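Local coordinates for type-2Aa cytolytic delta-endotoxin (Bacillus thuringiensis serovar kyushuensis, PDB 1CBY), which kills the larvae of dipteran insects by forming pores in the epithelial cell membrane of the midgut, and is captured here as the dimeric, inactive protoxin, at residues I54-A57 with L58-N62; S108-V111 with E112-K116; S134-A137 with T138-T142; L203-T206 with I207-A211. All blocks are in the same frame, centred on the assembly; numbering follows the deposited sequence.

Contact 1 of 4, residues I54-A57 with L58-N62; sequences INQA and LHLAN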
loop_
_atom_site.group_PDB
_atom_site.type_symbol
_atom_site.label_atom_id
_atom_site.label_comp_id
_atom_site.label_asym_id
_atom_site.label_seq_id
_atom_site.Cartn_x
_atom_site.Cartn_y
_atom_site.Cartn_z
ATOM N N ILE A 54 -11.363 6.078 -11.512
ATOM C CA ILE A 54 -10.199 6.545 -10.773
ATOM C C ILE A 54 -10.176 8.071 -10.759
ATOM O O ILE A 54 -9.915 8.684 -9.724
ATOM C CB ILE A 54 -8.883 5.975 -11.375
ATOM C CG1 ILE A 54 -8.764 4.482 -11.032
ATOM C CG2 ILE A 54 -7.670 6.763 -10.882
ATOM C CD1 ILE A 54 -7.608 3.768 -11.700
ATOM N N ASN A 55 -10.513 8.679 -11.893
ATOM C CA ASN A 55 -10.537 10.134 -12.018
ATOM C C ASN A 55 -11.510 10.725 -11.004
ATOM O O ASN A 55 -11.185 11.685 -10.310
ATOM C CB ASN A 55 -10.957 10.537 -13.432
ATOM C CG ASN A 55 -10.494 11.939 -13.815
ATOM O OD1 ASN A 55 -10.504 12.292 -14.995
ATOM N ND2 ASN A 55 -10.077 12.735 -12.836
ATOM N N GLN A 56 -12.697 10.135 -10.907
ATOM C CA GLN A 56 -13.716 10.594 -9.969
ATOM C C GLN A 56 -13.214 10.484 -8.536
ATOM O O GLN A 56 -13.387 11.401 -7.732
ATOM C CB GLN A 56 -14.996 9.773 -10.135
ATOM C CG GLN A 56 -16.120 10.156 -9.183
ATOM C CD GLN A 56 -17.388 9.363 -9.432
ATOM O OE1 GLN A 56 -17.419 8.458 -10.268
ATOM N NE2 GLN A 56 -18.444 9.699 -8.706
ATOM N N ALA A 57 -12.587 9.358 -8.225
ATOM C CA ALA A 57 -12.051 9.117 -6.891
ATOM C C ALA A 57 -10.976 10.144 -6.535
ATOM O O ALA A 57 -10.957 10.694 -5.428
ATOM C CB ALA A 57 -11.479 7.706 -6.815
ATOM N N LEU A 58 -10.094 10.409 -7.494
ATOM C CA LEU A 58 -9.002 11.351 -7.315
ATOM C C LEU A 58 -9.544 12.759 -7.079
ATOM O O LEU A 58 -9.014 13.510 -6.254
ATOM C CB LEU A 58 -8.081 11.305 -8.536
ATOM C CG LEU A 58 -6.578 11.463 -8.299
ATOM C CD1 LEU A 58 -6.132 10.713 -7.049
ATOM C CD2 LEU A 58 -5.830 10.958 -9.516
ATOM N N HIS A 59 -10.617 13.107 -7.780
ATOM C CA HIS A 59 -11.233 14.413 -7.613
ATOM C C HIS A 59 -11.758 14.553 -6.192
ATOM O O HIS A 59 -11.449 15.524 -5.498
ATOM C CB HIS A 59 -12.376 14.601 -8.605
ATOM C CG HIS A 59 -11.939 15.146 -9.927
ATOM N ND1 HIS A 59 -10.960 14.537 -10.669
ATOM C CD2 HIS A 59 -12.361 16.265 -10.569
ATOM C CE1 HIS A 59 -10.803 15.292 -11.740
ATOM N NE2 HIS A 59 -11.629 16.350 -11.725
ATOM N N LEU A 60 -12.524 13.559 -5.752
ATOM C CA LEU A 60 -13.095 13.554 -4.409
ATOM C C LEU A 60 -12.000 13.603 -3.349
ATOM O O LEU A 60 -12.120 14.318 -2.352
ATOM C CB LEU A 60 -13.982 12.318 -4.220
ATOM C CG LEU A 60 -15.335 12.369 -4.942
ATOM C CD1 LEU A 60 -15.848 10.974 -5.261
ATOM C CD2 LEU A 60 -16.329 13.135 -4.093
ATOM N N ALA A 61 -10.918 12.872 -3.585
ATOM C CA ALA A 61 -9.799 12.855 -2.652
ATOM C C ALA A 61 -9.210 14.264 -2.498
ATOM O O ALA A 61 -9.109 14.785 -1.384
ATOM C CB ALA A 61 -8.730 11.885 -3.135
ATOM N N ASN A 62 -8.868 14.888 -3.625
ATOM C CA ASN A 62 -8.292 16.232 -3.631
ATOM C C ASN A 62 -9.192 17.266 -2.985
ATOM O O ASN A 62 -8.708 18.160 -2.291
ATOM C CB ASN A 62 -7.962 16.688 -5.051
ATOM C CG ASN A 62 -6.806 15.927 -5.652
ATOM O OD1 ASN A 62 -6.134 15.141 -4.973
ATOM N ND2 ASN A 62 -6.562 16.151 -6.936
#

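Contact 2 of 4, residues S108-V111 with E112-K116; sequences SVMV and EQLKK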
loop_
_atom_site.group_PDB
_atom_site.type_symbol
_atom_site.label_atom_id
_atom_site.label_comp_id
_atom_site.label_asym_id
_atom_site.label_seq_id
_atom_site.Cartn_x
_atom_site.Cartn_y
_atom_site.Cartn_z
ATOM N N SER A 108 -3.891 -4.750 19.161
ATOM C CA SER A 108 -4.687 -5.729 18.422
ATOM C C SER A 108 -6.179 -5.506 18.660
ATOM O O SER A 108 -6.952 -5.322 17.718
ATOM C CB SER A 108 -4.311 -7.152 18.840
ATOM O OG SER A 108 -4.498 -7.336 20.233
ATOM N N VAL A 109 -6.564 -5.452 19.927
ATOM C CA VAL A 109 -7.959 -5.260 20.295
ATOM C C VAL A 109 -8.518 -3.945 19.775
ATOM O O VAL A 109 -9.660 -3.892 19.306
ATOM C CB VAL A 109 -8.151 -5.311 21.825
ATOM C CG1 VAL A 109 -9.631 -5.327 22.160
ATOM C CG2 VAL A 109 -7.460 -6.538 22.407
ATOM N N MET A 110 -7.711 -2.889 19.841
ATOM C CA MET A 110 -8.134 -1.563 19.385
ATOM C C MET A 110 -8.463 -1.529 17.899
ATOM O O MET A 110 -9.448 -0.911 17.492
ATOM C CB MET A 110 -7.073 -0.514 19.723
ATOM C CG MET A 110 -7.413 0.893 19.262
ATOM S SD MET A 110 -6.388 2.130 20.076
ATOM C CE MET A 110 -4.765 1.592 19.600
ATOM N N VAL A 111 -7.662 -2.213 17.092
ATOM C CA VAL A 111 -7.892 -2.250 15.652
ATOM C C VAL A 111 -9.281 -2.808 15.323
ATOM O O VAL A 111 -9.956 -2.326 14.406
ATOM C CB VAL A 111 -6.805 -3.088 14.945
ATOM C CG1 VAL A 111 -7.119 -3.238 13.465
ATOM C CG2 VAL A 111 -5.460 -2.426 15.123
ATOM N N GLU A 112 -9.706 -3.813 16.086
ATOM C CA GLU A 112 -11.010 -4.443 15.897
ATOM C C GLU A 112 -12.141 -3.468 16.180
ATOM O O GLU A 112 -13.102 -3.393 15.417
ATOM C CB GLU A 112 -11.148 -5.674 16.788
ATOM C CG GLU A 112 -10.232 -6.825 16.396
ATOM C CD GLU A 112 -10.326 -8.002 17.352
ATOM O OE1 GLU A 112 -10.586 -7.784 18.557
ATOM O OE2 GLU A 112 -10.134 -9.147 16.896
ATOM N N GLN A 113 -12.032 -2.722 17.272
ATOM C CA GLN A 113 -13.058 -1.746 17.615
ATOM C C GLN A 113 -13.206 -0.731 16.488
ATOM O O GLN A 113 -14.305 -0.521 15.973
ATOM C CB GLN A 113 -12.700 -1.011 18.907
ATOM C CG GLN A 113 -13.765 -1.081 19.991
ATOM C CD GLN A 113 -15.111 -0.500 19.578
ATOM O OE1 GLN A 113 -15.449 0.628 19.933
ATOM N NE2 GLN A 113 -15.900 -1.288 18.860
ATOM N N LEU A 114 -12.086 -0.137 16.085
ATOM C CA LEU A 114 -12.078 0.868 15.027
ATOM C C LEU A 114 -12.608 0.333 13.699
ATOM O O LEU A 114 -13.340 1.030 12.993
ATOM C CB LEU A 114 -10.669 1.440 14.847
ATOM C CG LEU A 114 -10.024 2.057 16.097
ATOM C CD1 LEU A 114 -8.614 2.487 15.779
ATOM C CD2 LEU A 114 -10.838 3.231 16.607
ATOM N N LYS A 115 -12.256 -0.907 13.366
ATOM C CA LYS A 115 -12.715 -1.531 12.127
ATOM C C LYS A 115 -14.241 -1.677 12.146
ATOM O O LYS A 115 -14.915 -1.523 11.124
ATOM C CB LYS A 115 -12.060 -2.900 11.959
ATOM C CG LYS A 115 -12.428 -3.614 10.674
ATOM C CD LYS A 115 -11.782 -4.988 10.607
ATOM C CE LYS A 115 -11.794 -5.525 9.185
ATOM N NZ LYS A 115 -10.964 -6.757 9.064
ATOM N N LYS A 116 -14.781 -1.956 13.324
ATOM C CA LYS A 116 -16.214 -2.121 13.498
ATOM C C LYS A 116 -16.893 -0.753 13.421
ATOM O O LYS A 116 -17.995 -0.623 12.885
ATOM C CB LYS A 116 -16.494 -2.793 14.845
ATOM C CG LYS A 116 -17.864 -3.431 14.968
ATOM C CD LYS A 116 -17.994 -4.149 16.301
ATOM C CE LYS A 116 -19.283 -4.949 16.387
ATOM N NZ LYS A 116 -20.496 -4.093 16.351
#

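Contact 3 of 4, residues S134-A137 with T138-T142; sequences SVEA and TIKGT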
loop_
_atom_site.group_PDB
_atom_site.type_symbol
_atom_site.label_atom_id
_atom_site.label_comp_id
_atom_site.label_asym_id
_atom_site.label_seq_id
_atom_site.Cartn_x
_atom_site.Cartn_y
_atom_site.Cartn_z
ATOM N N SER A 134 -7.706 -4.496 3.513
ATOM C CA SER A 134 -7.068 -3.206 3.270
ATOM C C SER A 134 -7.419 -2.291 4.430
ATOM O O SER A 134 -6.555 -1.621 4.990
ATOM C CB SER A 134 -7.562 -2.588 1.962
ATOM O OG SER A 134 -7.207 -3.402 0.857
ATOM N N VAL A 135 -8.690 -2.304 4.816
ATOM C CA VAL A 135 -9.157 -1.490 5.926
ATOM C C VAL A 135 -8.426 -1.843 7.215
ATOM O O VAL A 135 -7.949 -0.955 7.920
ATOM C CB VAL A 135 -10.671 -1.650 6.145
ATOM C CG1 VAL A 135 -11.083 -0.990 7.445
ATOM C CG2 VAL A 135 -11.427 -1.028 4.988
ATOM N N GLU A 136 -8.322 -3.132 7.517
ATOM C CA GLU A 136 -7.652 -3.567 8.736
ATOM C C GLU A 136 -6.160 -3.251 8.703
ATOM O O GLU A 136 -5.603 -2.744 9.684
ATOM C CB GLU A 136 -7.871 -5.058 8.971
ATOM C CG GLU A 136 -7.582 -5.493 10.399
ATOM C CD GLU A 136 -7.759 -6.978 10.601
ATOM O OE1 GLU A 136 -7.331 -7.747 9.722
ATOM O OE2 GLU A 136 -8.321 -7.378 11.641
ATOM N N ALA A 137 -5.521 -3.540 7.573
ATOM C CA ALA A 137 -4.096 -3.270 7.409
ATOM C C ALA A 137 -3.822 -1.777 7.636
ATOM O O ALA A 137 -2.914 -1.412 8.385
ATOM C CB ALA A 137 -3.647 -3.684 6.039
ATOM N N THR A 138 -4.634 -0.925 7.021
ATOM C CA THR A 138 -4.510 0.517 7.160
ATOM C C THR A 138 -4.672 0.947 8.624
ATOM O O THR A 138 -3.892 1.763 9.128
ATOM C CB THR A 138 -5.556 1.242 6.278
ATOM O OG1 THR A 138 -5.249 1.030 4.893
ATOM C CG2 THR A 138 -5.572 2.723 6.557
ATOM N N ILE A 139 -5.658 0.379 9.316
ATOM C CA ILE A 139 -5.890 0.723 10.717
ATOM C C ILE A 139 -4.683 0.331 11.555
ATOM O O ILE A 139 -4.205 1.121 12.367
ATOM C CB ILE A 139 -7.175 0.067 11.276
ATOM C CG1 ILE A 139 -8.384 0.514 10.457
ATOM C CG2 ILE A 139 -7.405 0.484 12.726
ATOM C CD1 ILE A 139 -8.501 2.015 10.332
ATOM N N LYS A 140 -4.155 -0.864 11.317
ATOM C CA LYS A 140 -2.983 -1.333 12.044
ATOM C C LYS A 140 -1.815 -0.369 11.820
ATOM O O LYS A 140 -1.064 -0.060 12.745
ATOM C CB LYS A 140 -2.574 -2.731 11.569
ATOM C CG LYS A 140 -3.505 -3.855 11.967
ATOM C CD LYS A 140 -2.945 -5.181 11.474
ATOM C CE LYS A 140 -3.790 -6.366 11.898
ATOM N NZ LYS A 140 -3.214 -7.630 11.360
ATOM N N GLY A 141 -1.685 0.110 10.585
ATOM C CA GLY A 141 -0.614 1.025 10.229
ATOM C C GLY A 141 -0.718 2.380 10.904
ATOM O O GLY A 141 0.235 3.152 10.905
ATOM N N THR A 142 -1.885 2.674 11.464
ATOM C CA THR A 142 -2.107 3.934 12.151
ATOM C C THR A 142 -1.480 3.886 13.545
ATOM O O THR A 142 -1.257 4.923 14.167
ATOM C CB THR A 142 -3.624 4.227 12.261
ATOM O OG1 THR A 142 -4.185 4.318 10.945
ATOM C CG2 THR A 142 -3.887 5.528 13.009
#

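Contact 4 of 4, residues L203-T206 with I207-A211; sequences LFFT and IKDSA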
loop_
_atom_site.group_PDB
_atom_site.type_symbol
_atom_site.label_atom_id
_atom_site.label_comp_id
_atom_site.label_asym_id
_atom_site.label_seq_id
_atom_site.Cartn_x
_atom_site.Cartn_y
_atom_site.Cartn_z
ATOM N N LEU A 203 7.427 4.311 18.137
ATOM C CA LEU A 203 7.932 3.993 16.803
ATOM C C LEU A 203 8.129 2.500 16.552
ATOM O O LEU A 203 8.062 2.046 15.406
ATOM C CB LEU A 203 9.255 4.723 16.540
ATOM C CG LEU A 203 9.259 6.246 16.404
ATOM C CD1 LEU A 203 10.694 6.726 16.210
ATOM C CD2 LEU A 203 8.388 6.680 15.235
ATOM N N PHE A 204 8.385 1.741 17.614
ATOM C CA PHE A 204 8.606 0.308 17.481
ATOM C C PHE A 204 7.523 -0.561 18.115
ATOM O O PHE A 204 7.767 -1.705 18.501
ATOM C CB PHE A 204 9.999 -0.060 17.989
ATOM C CG PHE A 204 11.101 0.558 17.182
ATOM C CD1 PHE A 204 11.560 -0.060 16.025
ATOM C CD2 PHE A 204 11.637 1.792 17.542
ATOM C CE1 PHE A 204 12.531 0.542 15.231
ATOM C CE2 PHE A 204 12.607 2.402 16.757
ATOM C CZ PHE A 204 13.055 1.777 15.597
ATOM N N PHE A 205 6.317 -0.009 18.184
ATOM C CA PHE A 205 5.159 -0.706 18.721
ATOM C C PHE A 205 4.682 -1.803 17.764
ATOM O O PHE A 205 4.718 -1.646 16.541
ATOM C CB PHE A 205 4.021 0.287 18.937
ATOM C CG PHE A 205 3.940 0.828 20.327
ATOM C CD1 PHE A 205 4.883 0.470 21.290
ATOM C CD2 PHE A 205 2.892 1.671 20.690
ATOM C CE1 PHE A 205 4.781 0.944 22.598
ATOM C CE2 PHE A 205 2.781 2.148 21.991
ATOM C CZ PHE A 205 3.727 1.783 22.949
ATOM N N THR A 206 4.208 -2.905 18.328
ATOM C CA THR A 206 3.700 -4.020 17.540
ATOM C C THR A 206 2.231 -4.262 17.909
ATOM O O THR A 206 1.728 -3.705 18.886
ATOM C CB THR A 206 4.517 -5.308 17.789
ATOM O OG1 THR A 206 4.429 -5.676 19.169
ATOM C CG2 THR A 206 5.976 -5.097 17.419
ATOM N N ILE A 207 1.547 -5.082 17.118
ATOM C CA ILE A 207 0.139 -5.414 17.343
ATOM C C ILE A 207 -0.127 -5.930 18.762
ATOM O O ILE A 207 -1.224 -5.747 19.310
ATOM C CB ILE A 207 -0.328 -6.466 16.295
ATOM C CG1 ILE A 207 -0.511 -5.805 14.927
ATOM C CG2 ILE A 207 -1.624 -7.128 16.711
ATOM C CD1 ILE A 207 -1.621 -4.773 14.892
ATOM N N LYS A 208 0.896 -6.525 19.369
ATOM C CA LYS A 208 0.787 -7.093 20.707
ATOM C C LYS A 208 1.063 -6.128 21.860
ATOM O O LYS A 208 1.019 -6.527 23.024
ATOM C CB LYS A 208 1.742 -8.279 20.835
ATOM C CG LYS A 208 1.617 -9.330 19.746
ATOM C CD LYS A 208 2.632 -10.441 19.975
ATOM C CE LYS A 208 2.550 -11.522 18.916
ATOM N NZ LYS A 208 3.488 -12.639 19.220
ATOM N N ASP A 209 1.371 -4.873 21.554
ATOM C CA ASP A 209 1.672 -3.914 22.608
ATOM C C ASP A 209 0.473 -3.228 23.219
ATOM O O ASP A 209 -0.561 -3.077 22.579
ATOM C CB ASP A 209 2.708 -2.896 22.136
ATOM C CG ASP A 209 4.111 -3.477 22.109
ATOM O OD1 ASP A 209 4.581 -3.954 23.164
ATOM O OD2 ASP A 209 4.740 -3.479 21.035
ATOM N N SER A 210 0.623 -2.824 24.473
ATOM C CA SER A 210 -0.438 -2.156 25.206
ATOM C C SER A 210 0.027 -0.778 25.667
ATOM O O SER A 210 1.226 -0.542 25.838
ATOM C CB SER A 210 -0.827 -2.990 26.430
ATOM O OG SER A 210 -1.080 -4.340 26.077
ATOM N N ALA A 211 -0.924 0.124 25.875
ATOM C CA ALA A 211 -0.624 1.474 26.335
ATOM C C ALA A 211 -1.936 2.208 26.557
ATOM O O ALA A 211 -2.971 1.816 26.013
ATOM C CB ALA A 211 0.228 2.214 25.305
#

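Contact 1 of 4, residues I54-A57 with L58-N62
With CG of His59 beside its own backbone N (chi1 -87°), the imidazole reaches back along helix 54-63 to the preceding turn, where Asn55 O lies; Gln56, its CG anti to N (chi1 179°), stands straight out from the helix, and Leu60 leans back so that its CD1 comes to 4.0 Å from Gln56 CG. These are two i to i+4 pairs on one continuous helix. His59 N gives Asn55 O the regular helical bond of 3.0 Å, and His59 ND1 adds a weak second one, 2.9 Å long but bent to 130° at the hydrogen. Asn55 OD1 is hydrogen-bonded to Ser229 OG. Gln56 and Leu60 instead lie side by side, pointing the same way, and both rest on Met184 of strand 183-195. Beyond CG the Gln56 chain is straight and carries its amide to His227 N, Gln224 OE1 and Ala225 O, so both of its polar atoms are satisfied close to the C-terminal processing stop at Ser228. Leu58, on a different flank, packs on Ile31 of the second subunit. The chemistry implies that the imidazole's bent bond probably restrains its rotation only slightly, whereas three bonds fix the Gln56 amide and tie this buried helix to the end of strand 210-225 and the residues just before the C-terminal processing stop.

Contact 2 of 4, residues S108-V111 with E112-K116
From Met110 and Val111 onward the backbone is regular helix, with Leu114 N bonded almost straight to Met110 O (3.1 Å, 178° at the hydrogen) and Lys115 N to Val111 O (2.9 Å), while one residue earlier Val109 O receives only weak bonds from Glu112 N and Gln113 N. The side chains sort by the side of the helix they occupy. On the buried side Met110 leaves with CG anti to N and lies alongside Leu114, the two pointing the same way, so that Met110 CG touches Leu114 CD1 at 4.0 Å; the thioether then bends at chi3 (59°). Met110 continues onto Tyr213 and Val215 of strand 210-225, and Leu114 onto Val100 of strand 90-102. Val111, on the neighbouring flank, meets Ile139 and Lys140 of helix 129-141. On the exposed side Glu112, its CG beside its own backbone N, turns back beside the previous turn, and the extended chain brings OE1 to 4.0 Å from Val109 CA, a loose approach with no hydrogen bond. Lys115 runs out fully extended to a weak hydrogen bond with Trp132 O and a long, weak ion pair with Glu136. The pattern is that of an amphipathic helix, here one arm of a helical hairpin laid over the beta-sheet, as expected for the single-domain alpha/beta fold of the Cyt toxins.

Contact 3 of 4, residues S134-A137 with T138-T142
Ser134 O is shared by two hydrogen bonds from Thr138, one from the backbone N at 2.9 Å and one from OG1 at 3.0 Å. They arrive from opposite faces of the carbonyl plane, the hydroxyl well above it (38°). A first torsion of -67° sets OG1 beside its own backbone N and thus within range of the previous turn. Thr142 OG1 repeats the step four residues on, donating to Thr138 O at 3.1 Å, and Ser134 OG is likewise bonded to Ser130 O.

Among apolar groups, Val135 CG1 and Ile139 CG1 approach to 4.3 Å, and Ile139 also packs on Leu114 and Ile118 of helix 107-122.

The charged pair, Glu136 and Lys140, meets through its chains, which run at a slant to each other: Glu136 CG lies 4.2 Å from Lys140 CE, while Glu136 OE1 and Lys140 NZ stay 4.4 Å apart, beyond a salt bridge. Lys140 NZ is instead engaged by Asp147 and Thr148 of the second subunit.

Hydroxyls folded back onto carbonyls four residues earlier therefore find their partners locally, and the lysine's charge is paired across the protoxin's dimer interface, by the salt bridge to Asp147, with Glu136 probably adding a milder electrostatic pull.

Contact 4 of 4, residues L203-T206 with I207-A211
Thr206 and Asp209 are joined by three hydrogen bonds. Two converge on Asp209 OD2: Thr206 N, at 2.8 Å, meets the anti lone pair of that oxygen, and Thr206 OG1, at 2.9 Å, comes from above the carboxylate plane. The threonine torsion (chi1 61°) holds OG1 between its backbone N and carbonyl carbon, on the side where the carboxylate oxygen waits. The third bond runs the other way, from Asp209 N to Thr206 O at 2.9 Å, and closes a type I beta turn over Ile207 and Lys208. This turn leads from the loop after helix 199-202 into strand 210-225, and a backbone bond between Asp209 and Ile107 ties its end to the start of helix 107-122.

Apolar contacts gather round Phe205. Asp209 CB lies over one face of the ring, 4.1 Å above the plane and displaced toward the rim, with the carboxylate plane turned 30° from that of the ring. Ala211 CB approaches Phe205 CE2 obliquely at 4.2 Å, while the ring itself also touches Val197 and Ile107.

No charged pair forms within the turn; at long range, Asp209 OD2 and Lys208 NZ of the second subunit are weakly paired, and Lys208 is placed likewise toward Asp209 of that subunit.

How the contacts relate
The four contacts follow one another in series along the chain but fall into two regions of one alpha/beta fold. Contact 1, on helix 54-63, stands apart, its centre about 28 Å from that of contact 2 and about 34 Å from that of contact 4. Contacts 2 and 3, centres about 10 Å apart, lie on successive helices that pack together through Val111, Leu114 and Ile139. Contact 4 meets both: Ile207 O packs on Ser108, and Ile207 CD1 on Lys140. Contacts 1, 3 and 4 each also touch the second subunit, so the protoxin dimer draws on separated regions of the fold, including the neighbourhood of the processing stops near contact 1.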